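Local coordinates for protein TetR-family transcriptional regulator (Streptomyces coelicolor, PDB 2G7L) that probably binds DNA as a dimeric transcriptional regulator of the TetR family, with a helix-turn-helix domain joined to an all-helical C-terminal domain, at residues V103-P108 with A158-Q163; A73-V78 with T98-V103. All coordinates share one frame; numbering follows the deposited sequence.

Contact 1. Residues V103-P108 with A158-Q163; sequences VLFAHP and ATAAEQ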
loop_
_atom_site.group_PDB
_atom_site.type_symbol
_atom_site.label_atom_id
_atom_site.label_comp_id
_atom_site.label_asym_id
_atom_site.label_seq_id
_atom_site.Cartn_x
_atom_site.Cartn_y
_atom_site.Cartn_z
ATOM N N VAL A 103 -2.156 7.874 13.258
ATOM C CA VAL A 103 -1.502 9.041 12.629
ATOM C C VAL A 103 -1.595 9.036 11.112
ATOM O O VAL A 103 -1.886 10.043 10.525
ATOM C CB VAL A 103 -0.108 9.519 13.241
ATOM C CG1 VAL A 103 0.472 8.598 14.297
ATOM C CG2 VAL A 103 0.925 10.035 12.201
ATOM N N LEU A 104 -1.459 7.879 10.491
ATOM C CA LEU A 104 -1.640 7.774 9.034
ATOM C C LEU A 104 -3.053 8.115 8.578
ATOM O O LEU A 104 -3.213 8.765 7.568
ATOM C CB LEU A 104 -1.236 6.388 8.560
ATOM C CG LEU A 104 0.184 6.055 8.049
ATOM C CD1 LEU A 104 1.238 7.008 8.455
ATOM C CD2 LEU A 104 0.617 4.665 8.330
ATOM N N PHE A 105 -4.072 7.683 9.311
ATOM C CA PHE A 105 -5.471 7.970 8.938
ATOM C C PHE A 105 -5.741 9.473 8.994
ATOM O O PHE A 105 -6.545 9.972 8.230
ATOM C CB PHE A 105 -6.462 7.262 9.884
ATOM C CG PHE A 105 -6.859 5.822 9.455
ATOM C CD1 PHE A 105 -5.897 4.894 9.043
ATOM C CD2 PHE A 105 -8.192 5.415 9.500
ATOM C CE1 PHE A 105 -6.259 3.537 8.654
ATOM C CE2 PHE A 105 -8.557 4.076 9.149
ATOM C CZ PHE A 105 -7.570 3.145 8.709
ATOM N N ALA A 106 -5.080 10.187 9.909
ATOM C CA ALA A 106 -5.129 11.667 9.960
ATOM C C ALA A 106 -4.441 12.302 8.749
ATOM O O ALA A 106 -4.823 13.382 8.331
ATOM C CB ALA A 106 -4.528 12.190 11.280
ATOM N N HIS A 107 -3.439 11.623 8.162
ATOM C CA HIS A 107 -2.681 12.182 7.040
ATOM C C HIS A 107 -2.484 11.218 5.836
ATOM O O HIS A 107 -1.336 10.795 5.532
ATOM C CB HIS A 107 -1.329 12.693 7.533
ATOM C CG HIS A 107 -1.433 13.655 8.671
ATOM N ND1 HIS A 107 -1.631 15.009 8.487
ATOM C CD2 HIS A 107 -1.388 13.458 10.010
ATOM C CE1 HIS A 107 -1.700 15.605 9.663
ATOM N NE2 HIS A 107 -1.568 14.687 10.602
ATOM N N PRO A 108 -3.603 10.864 5.136
ATOM C CA PRO A 108 -3.518 9.765 4.143
ATOM C C PRO A 108 -2.527 9.952 3.050
ATOM O O PRO A 108 -1.906 8.975 2.626
ATOM C CB PRO A 108 -4.975 9.612 3.653
ATOM C CG PRO A 108 -5.779 9.976 4.910
ATOM C CD PRO A 108 -5.009 11.292 5.314
ATOM N N ALA A 158 -0.541 0.740 3.809
ATOM C CA ALA A 158 -1.414 0.507 2.620
ATOM C C ALA A 158 -2.862 0.769 2.964
ATOM O O ALA A 158 -3.564 1.389 2.182
ATOM C CB ALA A 158 -1.219 -0.897 2.033
ATOM N N THR A 159 -3.306 0.360 4.130
ATOM C CA THR A 159 -4.724 0.572 4.518
ATOM C C THR A 159 -5.081 2.044 4.775
ATOM O O THR A 159 -6.206 2.501 4.499
ATOM C CB THR A 159 -5.145 -0.284 5.755
ATOM O OG1 THR A 159 -4.977 -1.687 5.470
ATOM C CG2 THR A 159 -6.642 -0.070 6.106
ATOM N N ALA A 160 -4.150 2.776 5.384
ATOM C CA ALA A 160 -4.333 4.236 5.571
ATOM C C ALA A 160 -4.285 4.998 4.227
ATOM O O ALA A 160 -5.007 5.980 4.040
ATOM C CB ALA A 160 -3.285 4.781 6.565
ATOM N N ALA A 161 -3.446 4.518 3.290
ATOM C CA ALA A 161 -3.403 5.044 1.910
ATOM C C ALA A 161 -4.742 5.123 1.181
ATOM O O ALA A 161 -4.970 6.052 0.377
ATOM C CB ALA A 161 -2.345 4.292 1.051
ATOM N N GLU A 162 -5.590 4.125 1.438
ATOM C CA GLU A 162 -6.934 3.976 0.866
ATOM C C GLU A 162 -7.961 4.894 1.499
ATOM O O GLU A 162 -9.085 4.937 1.031
ATOM C CB GLU A 162 -7.426 2.525 1.032
ATOM C CG GLU A 162 -6.563 1.380 0.338
ATOM C CD GLU A 162 -7.184 -0.047 0.531
ATOM O OE1 GLU A 162 -7.197 -0.825 -0.460
ATOM O OE2 GLU A 162 -7.653 -0.401 1.659
ATOM N N GLN A 163 -7.601 5.591 2.592
ATOM C CA GLN A 163 -8.511 6.549 3.251
ATOM C C GLN A 163 -8.578 7.875 2.482
ATOM O O GLN A 163 -7.576 8.313 1.890
ATOM C CB GLN A 163 -8.130 6.792 4.722
ATOM C CG GLN A 163 -8.072 5.528 5.631
ATOM C CD GLN A 163 -9.224 4.539 5.383
ATOM O OE1 GLN A 163 -10.393 4.913 5.459
ATOM N NE2 GLN A 163 -8.884 3.272 5.062
#
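The last turn of helix 89-106 lies beside the C-terminal end of helix 142-161, and the backbones come close at two places: CA of Phe105 is 5.2 Å from CA of Ala160, and CA of Pro108 is equally far from CA of Ala161. Between Phe105 and Pro108 the chain turns at His107, the first residue to leave helical geometry after one helix and the N-cap position of the next. So close an approach suits the small side chain of Ala160. Its CB points at the opposing helix and presses on CB of Leu104 at 3.3 Å, tighter than usual carbon contact, while CD1 of Phe105 also touches it. The Phe105 ring packs on Gln163 as a CH-pi contact, with CG of Gln163 3.7 Å from the ring centroid and almost on the ring normal. The amide plane lies only 8° from that of the ring. The amide's orientation is fixed by a nearly straight hydrogen bond from NE2 of Gln163 back to the carbonyl O of Thr159, 2.8 Å long, made possible by a chain bent at chi2 (-42°). CG2 of Thr159 meets the ring at its edge. Farther along the chain, CB of Pro108 rests 3.4 Å from the backbone O of Gln163. Within the all-helical C-terminal domain, helix 206-223 adds Ala206 and Leu210 against Phe105, and Ala111 of helix 108-116 packs on both Leu104 and Ala160.

Contact 2. Residues A73-V78 with T98-V103; sequences ALLGEV and TSYTLV
The end of helix 63-74 and the turn after it settle against helix 89-106, where the helix-turn-helix part of this TetR fold meets the C-terminal helical domain. A type I beta turn from Leu74 to Glu77 finishes off the helix, and Val78 then lies alongside Ser99, their CA atoms 5.8 Å apart. Apolar contacts dominate, and Val103 is at their centre. Its CG2 takes CD1 of Leu75 at 3.6 Å and CB of Leu74 slightly farther off, while its CG1 meets CG1 of Val78 at 4.0 Å, the two valines crossing at about a right angle. An alanine in place of Val103 would lose both methyl branches and would probably loosen the grip of helix 89-106 on Leu74, Leu75 and Val78 together. Leu75 forks: its other methyl, CD2, reaches the edge of the Tyr100 ring near CE1. The ring is placed there by CG standing anti to the backbone N (chi1 172°), and its hydroxyl is hydrogen-bonded to Thr157 of helix 142-161.

Polar groups border this apolar patch. OG of Ser99, turned between its own N and carbonyl carbon (chi1 51°), lies 3.7 Å from CG2 of Val78 and makes weak hydrogen bonds to the backbone O of Ala95 and of Val96, one turn back. Glu77 approaches Val103 tip to tip, its carboxyl oxygen OE1 4.1 Å from CB of Val103 and 2.7 Å from the carbonyl O of Leu74.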
loop_
_atom_site.group_PDB
_atom_site.type_symbol
_atom_site.label_atom_id
_atom_site.label_comp_id
_atom_site.label_asym_id
_atom_site.label_seq_id
_atom_site.Cartn_x
_atom_site.Cartn_y
_atom_site.Cartn_z
ATOM N N ALA A 73 8.435 13.377 11.831
ATOM C CA ALA A 73 8.113 14.344 12.861
ATOM C C ALA A 73 6.832 13.947 13.601
ATOM O O ALA A 73 6.811 13.904 14.835
ATOM C CB ALA A 73 7.945 15.763 12.213
ATOM N N LEU A 74 5.775 13.643 12.846
ATOM C CA LEU A 74 4.421 13.381 13.413
ATOM C C LEU A 74 4.348 12.078 14.233
ATOM O O LEU A 74 3.448 11.881 15.062
ATOM C CB LEU A 74 3.367 13.367 12.282
ATOM C CG LEU A 74 3.119 14.718 11.585
ATOM C CD1 LEU A 74 2.675 14.535 10.171
ATOM C CD2 LEU A 74 2.050 15.540 12.328
ATOM N N LEU A 75 5.349 11.229 14.031
ATOM C CA LEU A 75 5.467 9.927 14.713
ATOM C C LEU A 75 6.105 10.018 16.098
ATOM O O LEU A 75 6.254 9.002 16.778
ATOM C CB LEU A 75 6.286 8.940 13.848
ATOM C CG LEU A 75 5.538 7.966 12.926
ATOM C CD1 LEU A 75 4.127 8.405 12.644
ATOM C CD2 LEU A 75 6.303 7.695 11.644
ATOM N N GLY A 76 6.530 11.226 16.501
ATOM C CA GLY A 76 6.993 11.448 17.863
ATOM C C GLY A 76 5.818 11.404 18.832
ATOM O O GLY A 76 6.006 11.235 20.052
ATOM N N GLU A 77 4.606 11.554 18.309
ATOM C CA GLU A 77 3.416 11.522 19.159
ATOM C C GLU A 77 3.091 10.082 19.632
ATOM O O GLU A 77 2.785 9.876 20.822
ATOM C CB GLU A 77 2.212 12.223 18.494
ATOM C CG GLU A 77 1.446 11.375 17.444
ATOM C CD GLU A 77 0.462 12.196 16.575
ATOM O OE1 GLU A 77 0.911 12.787 15.528
ATOM O OE2 GLU A 77 -0.764 12.198 16.922
ATOM N N VAL A 78 3.190 9.100 18.726
ATOM C CA VAL A 78 2.943 7.674 19.069
ATOM C C VAL A 78 3.660 7.112 20.331
ATOM O O VAL A 78 4.852 7.381 20.592
ATOM C CB VAL A 78 2.949 6.669 17.798
ATOM C CG1 VAL A 78 3.540 7.284 16.546
ATOM C CG2 VAL A 78 3.608 5.306 18.112
ATOM N N THR A 98 -1.651 0.278 16.016
ATOM C CA THR A 98 -2.852 1.108 15.965
ATOM C C THR A 98 -2.561 2.607 16.022
ATOM O O THR A 98 -3.109 3.384 15.219
ATOM C CB THR A 98 -3.854 0.666 17.079
ATOM O OG1 THR A 98 -4.177 -0.692 16.836
ATOM C CG2 THR A 98 -5.141 1.460 17.083
ATOM N N SER A 99 -1.711 3.037 16.945
ATOM C CA SER A 99 -1.419 4.453 17.014
ATOM C C SER A 99 -0.609 4.899 15.834
ATOM O O SER A 99 -0.889 5.968 15.333
ATOM C CB SER A 99 -0.857 4.910 18.382
ATOM O OG SER A 99 0.224 4.135 18.835
ATOM N N TYR A 100 0.328 4.094 15.326
ATOM C CA TYR A 100 0.921 4.401 14.018
ATOM C C TYR A 100 -0.155 4.615 12.976
ATOM O O TYR A 100 -0.196 5.663 12.310
ATOM C CB TYR A 100 1.864 3.303 13.596
ATOM C CG TYR A 100 2.409 3.406 12.189
ATOM C CD1 TYR A 100 3.437 4.303 11.887
ATOM C CD2 TYR A 100 1.955 2.542 11.153
ATOM C CE1 TYR A 100 3.987 4.392 10.609
ATOM C CE2 TYR A 100 2.527 2.609 9.869
ATOM C CZ TYR A 100 3.533 3.543 9.607
ATOM O OH TYR A 100 4.114 3.647 8.370
ATOM N N THR A 101 -1.083 3.661 12.867
ATOM C CA THR A 101 -2.171 3.718 11.888
ATOM C C THR A 101 -3.064 4.967 12.042
ATOM O O THR A 101 -3.453 5.571 11.056
ATOM C CB THR A 101 -3.053 2.420 11.935
ATOM O OG1 THR A 101 -2.230 1.289 11.645
ATOM C CG2 THR A 101 -4.137 2.466 10.885
ATOM N N LEU A 102 -3.382 5.321 13.282
ATOM C CA LEU A 102 -4.189 6.507 13.559
ATOM C C LEU A 102 -3.474 7.796 13.137
ATOM O O LEU A 102 -4.120 8.700 12.665
ATOM C CB LEU A 102 -4.543 6.564 15.052
ATOM C CG LEU A 102 -5.645 5.558 15.430
ATOM C CD1 LEU A 102 -5.627 5.297 16.922
ATOM C CD2 LEU A 102 -7.040 5.970 14.939
ATOM N N VAL A 103 -2.156 7.874 13.258
ATOM C CA VAL A 103 -1.502 9.041 12.629
ATOM C C VAL A 103 -1.595 9.036 11.112
ATOM O O VAL A 103 -1.886 10.043 10.525
ATOM C CB VAL A 103 -0.108 9.519 13.241
ATOM C CG1 VAL A 103 0.472 8.598 14.297
ATOM C CG2 VAL A 103 0.925 10.035 12.201
#

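How the contacts relate
Read from the N terminus, the chain passes through helices 21-35, 42-48 and 53-56 before helix 63-74, whose end opens contact 2; after some twenty intervening residues it returns along helix 89-106 to close it. Contact 1 opens on the same helix and closes only after a longer excursion through helices 108-116 and 122-136, when helix 142-161 ends beside it. The two loops therefore follow in series, neither nested nor crossed, and meet at Val103. Helix 89-106 is the common element: it ties the end of helix 63-74 to the body of the C-terminal domain. With centres about 11 Å apart, the contacts also touch directly, NE2 of His107 packing 4.1 Å from CD2 of Leu74.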